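Local coordinates for protein 5'-Methylthioadenosine Nucleosidase (Arabidopsis thaliana, PDB 2H8G) that is a plant nucleosidase of the phosphorylase superfamily, a two-subunit alpha/beta protein modelled with adenine in its ligand pocket, at residues T99-Q104 with V209-I215; R174-S180 with N194-D200. One frame throughout, in Å; residues are numbered along the deposited sequence.

Interaction 1 (T99-Q104 with V209-I215); sequences TFASIQ and VADLLKI
I103 and L213 press together methyl to methyl, CG2 of I103 lying 3.5 Å from CD1 of L213, which is tighter than usual for two carbons. A chi1 of -70° sets CG1 of I103 beside the backbone N and CG2 opposite that N, and both branches reach the other segment. CG2 also reaches CG1 of I215 at 3.7 Å, the two isoleucine side chains running alongside one another, head to tail. One turn before L213, V209 packs against the start of 99-104: its CG1 lies 3.6 Å from the backbone N of F100, and CG2 of T99 packs alongside the same methyl at 3.7 Å. From there V209 CG1 meets the edge of the F100 ring, near its plane. L213 approaches that ring obliquely, its CD1 3.8 Å from CD1 of F100, while within 99-104 the CG methylene of Q104 sits above one face of the ring, near its margin.

The contact thus sets helix 92-106 against the C-terminal end of helix 203-212, two of the helices that accompany the mixed sheet of this phosphorylase-superfamily fold. The second helix ends in a Schellman motif: K214 takes a positive phi (50°), and I215 N bonds back to A210 O at 2.8 Å, joined by K214 N to D211 O at 3.1 Å. This turn carries I215 back toward I103, so that L213 and I215 share one isoleucine.

Farther out, T99, I103 and I215 all rest on I111 of strand 110-119, and the hydroxyl of T99 is bonded to A95 O in its own helix. The second subunit closes over the F100 side: W62 of that subunit meets the F100 ring, its L97 packs on F100 and V209, and its L60 packs on L213.

Interaction 2 (R174-S180 with N194-D200); sequences RLSTGDS and NDATLKD. With ADE (adenine), chain C.
The carbonyl oxygen of R174 is gripped by two successive amides of the facing segment, T197 N at 2.9 Å and L198 N at 3.1 Å, the latter nearly along the C=O axis. With these two bonds to one acceptor begins the parallel pairing of strands 171-177 and 198-200, the two strands of a beta-alpha-beta unit connected by helix 185-193. The ladder continues with S176 N to L198 O at 2.9 Å, D200 N to S176 O at 3.0 Å and G178 N to D200 O, and the local strand directions diverge by 30°.

At the near end, the R174 chain bends at chi3 (-67°) and brings NH1 to N194 O, 2.8 Å away and tilted from the guanidinium plane; its NE is held by D135 in a salt bridge. Water 1 links R174 N, D195 O and T197 OG1.

On the sheet face of L175, L198 and T177, the D200 carboxylate lies across the end of L175 at about a right angle. T177 OG1 donates to the syn lone pair of D200 OD2 at 2.6 Å, and K221 and the amide of G203 hold the other oxygen, OD1. Two separate sets of partners therefore fix the carboxylate's rotation.

K199 points to the other face, lining the adenine pocket together with D200. Its chain runs extended and turns only at chi4 (-63°), which places NZ among several acceptors: D182 O, water 2, S180 O through a weak bond, and N1 of adenine at 2.8 Å.

How the interactions relate
Read from the N terminus, the chain first lays down helix 92-106, which carries the 99-104 half of interaction 1. It then runs through strands 110-119 and 130-138 to strand 171-177, crosses over by helix 185-193, and returns in strand 198-200; interaction 2 closes this short loop of 13 residues. Helix 203-212 follows directly, and its end brings 209-215 back to 99-104, closing a loop of 104 residues that contains the smaller one whole. The two contacts do not touch: their centres lie 21 Å apart and their nearest atoms about 11 Å. One joins helices beside the sheet, the other joins strands within it at the adenine pocket, and both reach the second subunit.

Interaction 1 (T99-Q104 with V209-I215)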
loop_
_atom_site.group_PDB
_atom_site.type_symbol
_atom_site.label_atom_id
_atom_site.label_comp_id
_atom_site.label_asym_id
_atom_site.label_seq_id
_atom_site.Cartn_x
_atom_site.Cartn_y
_atom_site.Cartn_z
ATOM N N THR A 99 1.844 9.422 -2.360
ATOM C CA THR A 99 0.697 10.302 -2.171
ATOM C C THR A 99 0.776 10.881 -0.754
ATOM O O THR A 99 0.598 12.085 -0.553
ATOM C CB THR A 99 -0.637 9.542 -2.332
ATOM O OG1 THR A 99 -0.725 9.011 -3.657
ATOM C CG2 THR A 99 -1.813 10.477 -2.093
ATOM N N PHE A 100 1.066 10.017 0.216
ATOM C CA PHE A 100 1.174 10.434 1.606
ATOM C C PHE A 100 2.302 11.450 1.788
ATOM O O PHE A 100 2.093 12.523 2.350
ATOM C CB PHE A 100 1.440 9.220 2.499
ATOM C CG PHE A 100 1.651 9.564 3.946
ATOM C CD1 PHE A 100 0.576 9.910 4.759
ATOM C CD2 PHE A 100 2.930 9.563 4.492
ATOM C CE1 PHE A 100 0.775 10.253 6.098
ATOM C CE2 PHE A 100 3.139 9.904 5.827
ATOM C CZ PHE A 100 2.060 10.248 6.628
ATOM N N ALA A 101 3.493 11.111 1.303
ATOM C CA ALA A 101 4.643 12.001 1.445
ATOM C C ALA A 101 4.459 13.325 0.703
ATOM O O ALA A 101 4.835 14.385 1.212
ATOM C CB ALA A 101 5.910 11.293 0.966
ATOM N N SER A 102 3.880 13.264 -0.492
ATOM C CA SER A 102 3.643 14.460 -1.299
ATOM C C SER A 102 2.659 15.407 -0.626
ATOM O O SER A 102 2.832 16.630 -0.672
ATOM C CB SER A 102 3.115 14.066 -2.682
ATOM O OG SER A 102 4.076 13.289 -3.371
ATOM N N ILE A 103 1.623 14.850 -0.005
ATOM C CA ILE A 103 0.630 15.671 0.677
ATOM C C ILE A 103 1.254 16.394 1.866
ATOM O O ILE A 103 1.054 17.596 2.046
ATOM C CB ILE A 103 -0.554 14.824 1.191
ATOM C CG1 ILE A 103 -1.388 14.330 0.007
ATOM C CG2 ILE A 103 -1.422 15.651 2.148
ATOM C CD1 ILE A 103 -2.500 13.374 0.395
ATOM N N GLN A 104 2.016 15.664 2.673
ATOM C CA GLN A 104 2.640 16.260 3.854
ATOM C C GLN A 104 3.729 17.279 3.539
ATOM O O GLN A 104 3.900 18.257 4.269
ATOM C CB GLN A 104 3.193 15.162 4.769
ATOM C CG GLN A 104 2.093 14.384 5.476
ATOM C CD GLN A 104 2.590 13.570 6.651
ATOM O OE1 GLN A 104 1.831 13.277 7.580
ATOM N NE2 GLN A 104 3.861 13.190 6.618
ATOM N N VAL A 209 -5.425 7.347 0.811
ATOM C CA VAL A 209 -4.543 8.313 1.455
ATOM C C VAL A 209 -5.104 9.728 1.395
ATOM O O VAL A 209 -5.042 10.465 2.383
ATOM C CB VAL A 209 -3.143 8.299 0.801
ATOM C CG1 VAL A 209 -2.255 9.377 1.428
ATOM C CG2 VAL A 209 -2.520 6.929 0.972
ATOM N N ALA A 210 -5.650 10.107 0.244
ATOM C CA ALA A 210 -6.224 11.441 0.087
ATOM C C ALA A 210 -7.350 11.631 1.096
ATOM O O ALA A 210 -7.498 12.709 1.679
ATOM C CB ALA A 210 -6.745 11.629 -1.333
ATOM N N ASP A 211 -8.138 10.584 1.318
ATOM C CA ASP A 211 -9.228 10.677 2.284
ATOM C C ASP A 211 -8.682 10.807 3.704
ATOM O O ASP A 211 -9.194 11.595 4.501
ATOM C CB ASP A 211 -10.144 9.455 2.181
ATOM C CG ASP A 211 -11.264 9.479 3.208
ATOM O OD1 ASP A 211 -11.188 8.713 4.190
ATOM O OD2 ASP A 211 -12.212 10.274 3.036
ATOM N N LEU A 212 -7.635 10.051 4.020
ATOM C CA LEU A 212 -7.049 10.116 5.359
ATOM C C LEU A 212 -6.576 11.518 5.697
ATOM O O LEU A 212 -6.720 11.975 6.832
ATOM C CB LEU A 212 -5.850 9.175 5.491
ATOM C CG LEU A 212 -6.039 7.662 5.551
ATOM C CD1 LEU A 212 -4.686 7.017 5.818
ATOM C CD2 LEU A 212 -7.025 7.295 6.654
ATOM N N LEU A 213 -6.009 12.198 4.707
ATOM C CA LEU A 213 -5.480 13.539 4.912
ATOM C C LEU A 213 -6.405 14.645 4.423
ATOM O O LEU A 213 -6.003 15.806 4.317
ATOM C CB LEU A 213 -4.101 13.646 4.254
ATOM C CG LEU A 213 -3.056 12.729 4.900
ATOM C CD1 LEU A 213 -1.747 12.815 4.138
ATOM C CD2 LEU A 213 -2.860 13.128 6.362
ATOM N N LYS A 214 -7.647 14.269 4.132
ATOM C CA LYS A 214 -8.679 15.198 3.686
ATOM C C LYS A 214 -8.275 16.109 2.530
ATOM O O LYS A 214 -8.481 17.326 2.582
ATOM C CB LYS A 214 -9.152 16.044 4.871
ATOM C CG LYS A 214 -9.892 15.256 5.945
ATOM C CD LYS A 214 -11.205 14.703 5.410
ATOM C CE LYS A 214 -12.092 14.179 6.529
ATOM N NZ LYS A 214 -13.393 13.661 6.010
ATOM N N ILE A 215 -7.707 15.520 1.484
ATOM C CA ILE A 215 -7.302 16.281 0.307
ATOM C C ILE A 215 -8.166 15.822 -0.864
ATOM O O ILE A 215 -8.268 14.627 -1.128
ATOM C CB ILE A 215 -5.822 16.025 -0.062
ATOM C CG1 ILE A 215 -4.918 16.352 1.129
ATOM C CG2 ILE A 215 -5.429 16.872 -1.273
ATOM C CD1 ILE A 215 -5.019 17.786 1.605
#

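Interaction 2 (R174-S180 with N194-D200)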
loop_
_atom_site.group_PDB
_atom_site.type_symbol
_atom_site.label_atom_id
_atom_site.label_comp_id
_atom_site.label_asym_id
_atom_site.label_seq_id
_atom_site.Cartn_x
_atom_site.Cartn_y
_atom_site.Cartn_z
ATOM N N ARG A 174 -16.848 4.072 -12.773
ATOM C CA ARG A 174 -16.216 3.612 -11.545
ATOM C C ARG A 174 -14.910 2.908 -11.895
ATOM O O ARG A 174 -14.812 2.237 -12.924
ATOM C CB ARG A 174 -17.151 2.647 -10.797
ATOM C CG ARG A 174 -16.471 1.854 -9.693
ATOM C CD ARG A 174 -17.473 1.046 -8.883
ATOM N NE ARG A 174 -18.362 1.916 -8.119
ATOM C CZ ARG A 174 -19.346 1.480 -7.340
ATOM N NH1 ARG A 174 -19.573 0.180 -7.219
ATOM N NH2 ARG A 174 -20.093 2.347 -6.672
ATOM N N LEU A 175 -13.915 3.081 -11.027
ATOM C CA LEU A 175 -12.598 2.486 -11.188
ATOM C C LEU A 175 -12.399 1.384 -10.145
ATOM O O LEU A 175 -12.739 1.565 -8.977
ATOM C CB LEU A 175 -11.521 3.560 -10.989
ATOM C CG LEU A 175 -10.060 3.092 -10.933
ATOM C CD1 LEU A 175 -9.682 2.446 -12.249
ATOM C CD2 LEU A 175 -9.143 4.278 -10.636
ATOM N N SER A 176 -11.854 0.247 -10.569
ATOM C CA SER A 176 -11.589 -0.860 -9.657
ATOM C C SER A 176 -10.085 -1.124 -9.692
ATOM O O SER A 176 -9.502 -1.361 -10.761
ATOM C CB SER A 176 -12.379 -2.102 -10.078
ATOM O OG SER A 176 -12.299 -3.096 -9.074
ATOM N N THR A 177 -9.478 -1.070 -8.512
ATOM C CA THR A 177 -8.042 -1.226 -8.325
ATOM C C THR A 177 -7.611 -2.564 -7.748
ATOM O O THR A 177 -8.277 -3.120 -6.876
ATOM C CB THR A 177 -7.532 -0.121 -7.366
ATOM O OG1 THR A 177 -7.786 1.162 -7.954
ATOM C CG2 THR A 177 -6.046 -0.285 -7.064
ATOM N N GLY A 178 -6.475 -3.057 -8.229
ATOM C CA GLY A 178 -5.906 -4.293 -7.731
ATOM C C GLY A 178 -4.430 -4.289 -8.081
ATOM O O GLY A 178 -4.024 -3.600 -9.017
ATOM N N ASP A 179 -3.618 -5.054 -7.363
ATOM C CA ASP A 179 -2.193 -5.069 -7.662
ATOM C C ASP A 179 -1.732 -6.009 -8.761
ATOM O O ASP A 179 -0.529 -6.200 -8.944
ATOM C CB ASP A 179 -1.390 -5.339 -6.396
ATOM C CG ASP A 179 -1.258 -4.108 -5.545
ATOM O OD1 ASP A 179 -2.048 -3.945 -4.594
ATOM O OD2 ASP A 179 -0.370 -3.287 -5.848
ATOM N N SER A 180 -2.674 -6.600 -9.485
ATOM C CA SER A 180 -2.319 -7.488 -10.584
ATOM C C SER A 180 -2.750 -6.852 -11.897
ATOM O O SER A 180 -3.798 -6.214 -11.976
ATOM C CB SER A 180 -2.985 -8.854 -10.413
ATOM O OG SER A 180 -2.474 -9.526 -9.275
ATOM N N ASN A 194 -19.011 -5.180 -8.978
ATOM C CA ASN A 194 -18.920 -3.799 -8.515
ATOM C C ASN A 194 -19.234 -2.792 -9.621
ATOM O O ASN A 194 -19.168 -1.584 -9.411
ATOM C CB ASN A 194 -17.550 -3.500 -7.864
ATOM C CG ASN A 194 -16.382 -3.563 -8.841
ATOM O OD1 ASN A 194 -16.500 -3.184 -10.003
ATOM N ND2 ASN A 194 -15.231 -4.011 -8.347
ATOM N N ASP A 195 -19.582 -3.314 -10.793
ATOM C CA ASP A 195 -19.965 -2.499 -11.944
ATOM C C ASP A 195 -18.924 -1.468 -12.380
ATOM O O ASP A 195 -19.267 -0.358 -12.793
ATOM C CB ASP A 195 -21.296 -1.803 -11.640
ATOM C CG ASP A 195 -21.992 -1.301 -12.887
ATOM O OD1 ASP A 195 -22.147 -2.094 -13.840
ATOM O OD2 ASP A 195 -22.395 -0.118 -12.911
ATOM N N ALA A 196 -17.652 -1.838 -12.299
ATOM C CA ALA A 196 -16.583 -0.934 -12.696
ATOM C C ALA A 196 -16.486 -0.845 -14.215
ATOM O O ALA A 196 -16.796 -1.801 -14.925
ATOM C CB ALA A 196 -15.253 -1.417 -12.128
ATOM N N THR A 197 -16.063 0.315 -14.709
ATOM C CA THR A 197 -15.878 0.514 -16.135
ATOM C C THR A 197 -14.388 0.450 -16.420
ATOM O O THR A 197 -13.978 0.071 -17.516
ATOM C CB THR A 197 -16.375 1.904 -16.588
ATOM O OG1 THR A 197 -17.797 1.973 -16.441
ATOM C CG2 THR A 197 -16.006 2.166 -18.043
ATOM N N LEU A 198 -13.591 0.804 -15.411
ATOM C CA LEU A 198 -12.132 0.859 -15.538
ATOM C C LEU A 198 -11.404 0.007 -14.506
ATOM O O LEU A 198 -11.898 -0.202 -13.397
ATOM C CB LEU A 198 -11.675 2.309 -15.376
ATOM C CG LEU A 198 -12.478 3.358 -16.145
ATOM C CD1 LEU A 198 -12.181 4.739 -15.579
ATOM C CD2 LEU A 198 -12.157 3.285 -17.628
ATOM N N LYS A 199 -10.207 -0.444 -14.870
ATOM C CA LYS A 199 -9.391 -1.290 -14.008
ATOM C C LYS A 199 -7.954 -0.779 -14.002
ATOM O O LYS A 199 -7.362 -0.564 -15.066
ATOM C CB LYS A 199 -9.438 -2.734 -14.530
ATOM C CG LYS A 199 -8.587 -3.740 -13.776
ATOM C CD LYS A 199 -8.675 -5.122 -14.444
ATOM C CE LYS A 199 -7.860 -6.159 -13.701
ATOM N NZ LYS A 199 -6.402 -5.837 -13.690
ATOM N N ASP A 200 -7.394 -0.572 -12.812
ATOM C CA ASP A 200 -6.015 -0.093 -12.715
ATOM C C ASP A 200 -5.292 -0.719 -11.531
ATOM O O ASP A 200 -5.781 -1.680 -10.931
ATOM C CB ASP A 200 -5.964 1.433 -12.604
ATOM C CG ASP A 200 -6.284 1.930 -11.212
ATOM O OD1 ASP A 200 -5.848 3.050 -10.861
ATOM O OD2 ASP A 200 -6.982 1.212 -10.465
HETATM N N9 ADE C . -3.208 -0.654 -16.725
HETATM C C8 ADE C . -3.465 -0.731 -18.050
HETATM N N7 ADE C . -4.291 -1.750 -18.388
HETATM C C5 ADE C . -4.570 -2.355 -17.192
HETATM C C6 ADE C . -5.377 -3.488 -16.808
HETATM N N6 ADE C . -6.047 -4.194 -17.711
HETATM N N1 ADE C . -5.428 -3.830 -15.435
HETATM C C2 ADE C . -4.727 -3.090 -14.514
HETATM N N3 ADE C . -3.931 -1.989 -14.796
HETATM C C4 ADE C . -3.908 -1.687 -16.147
HETATM O O HOH W 1 -18.804 2.222 -13.941
HETATM O O HOH W 2 -5.886 -4.489 -11.292
#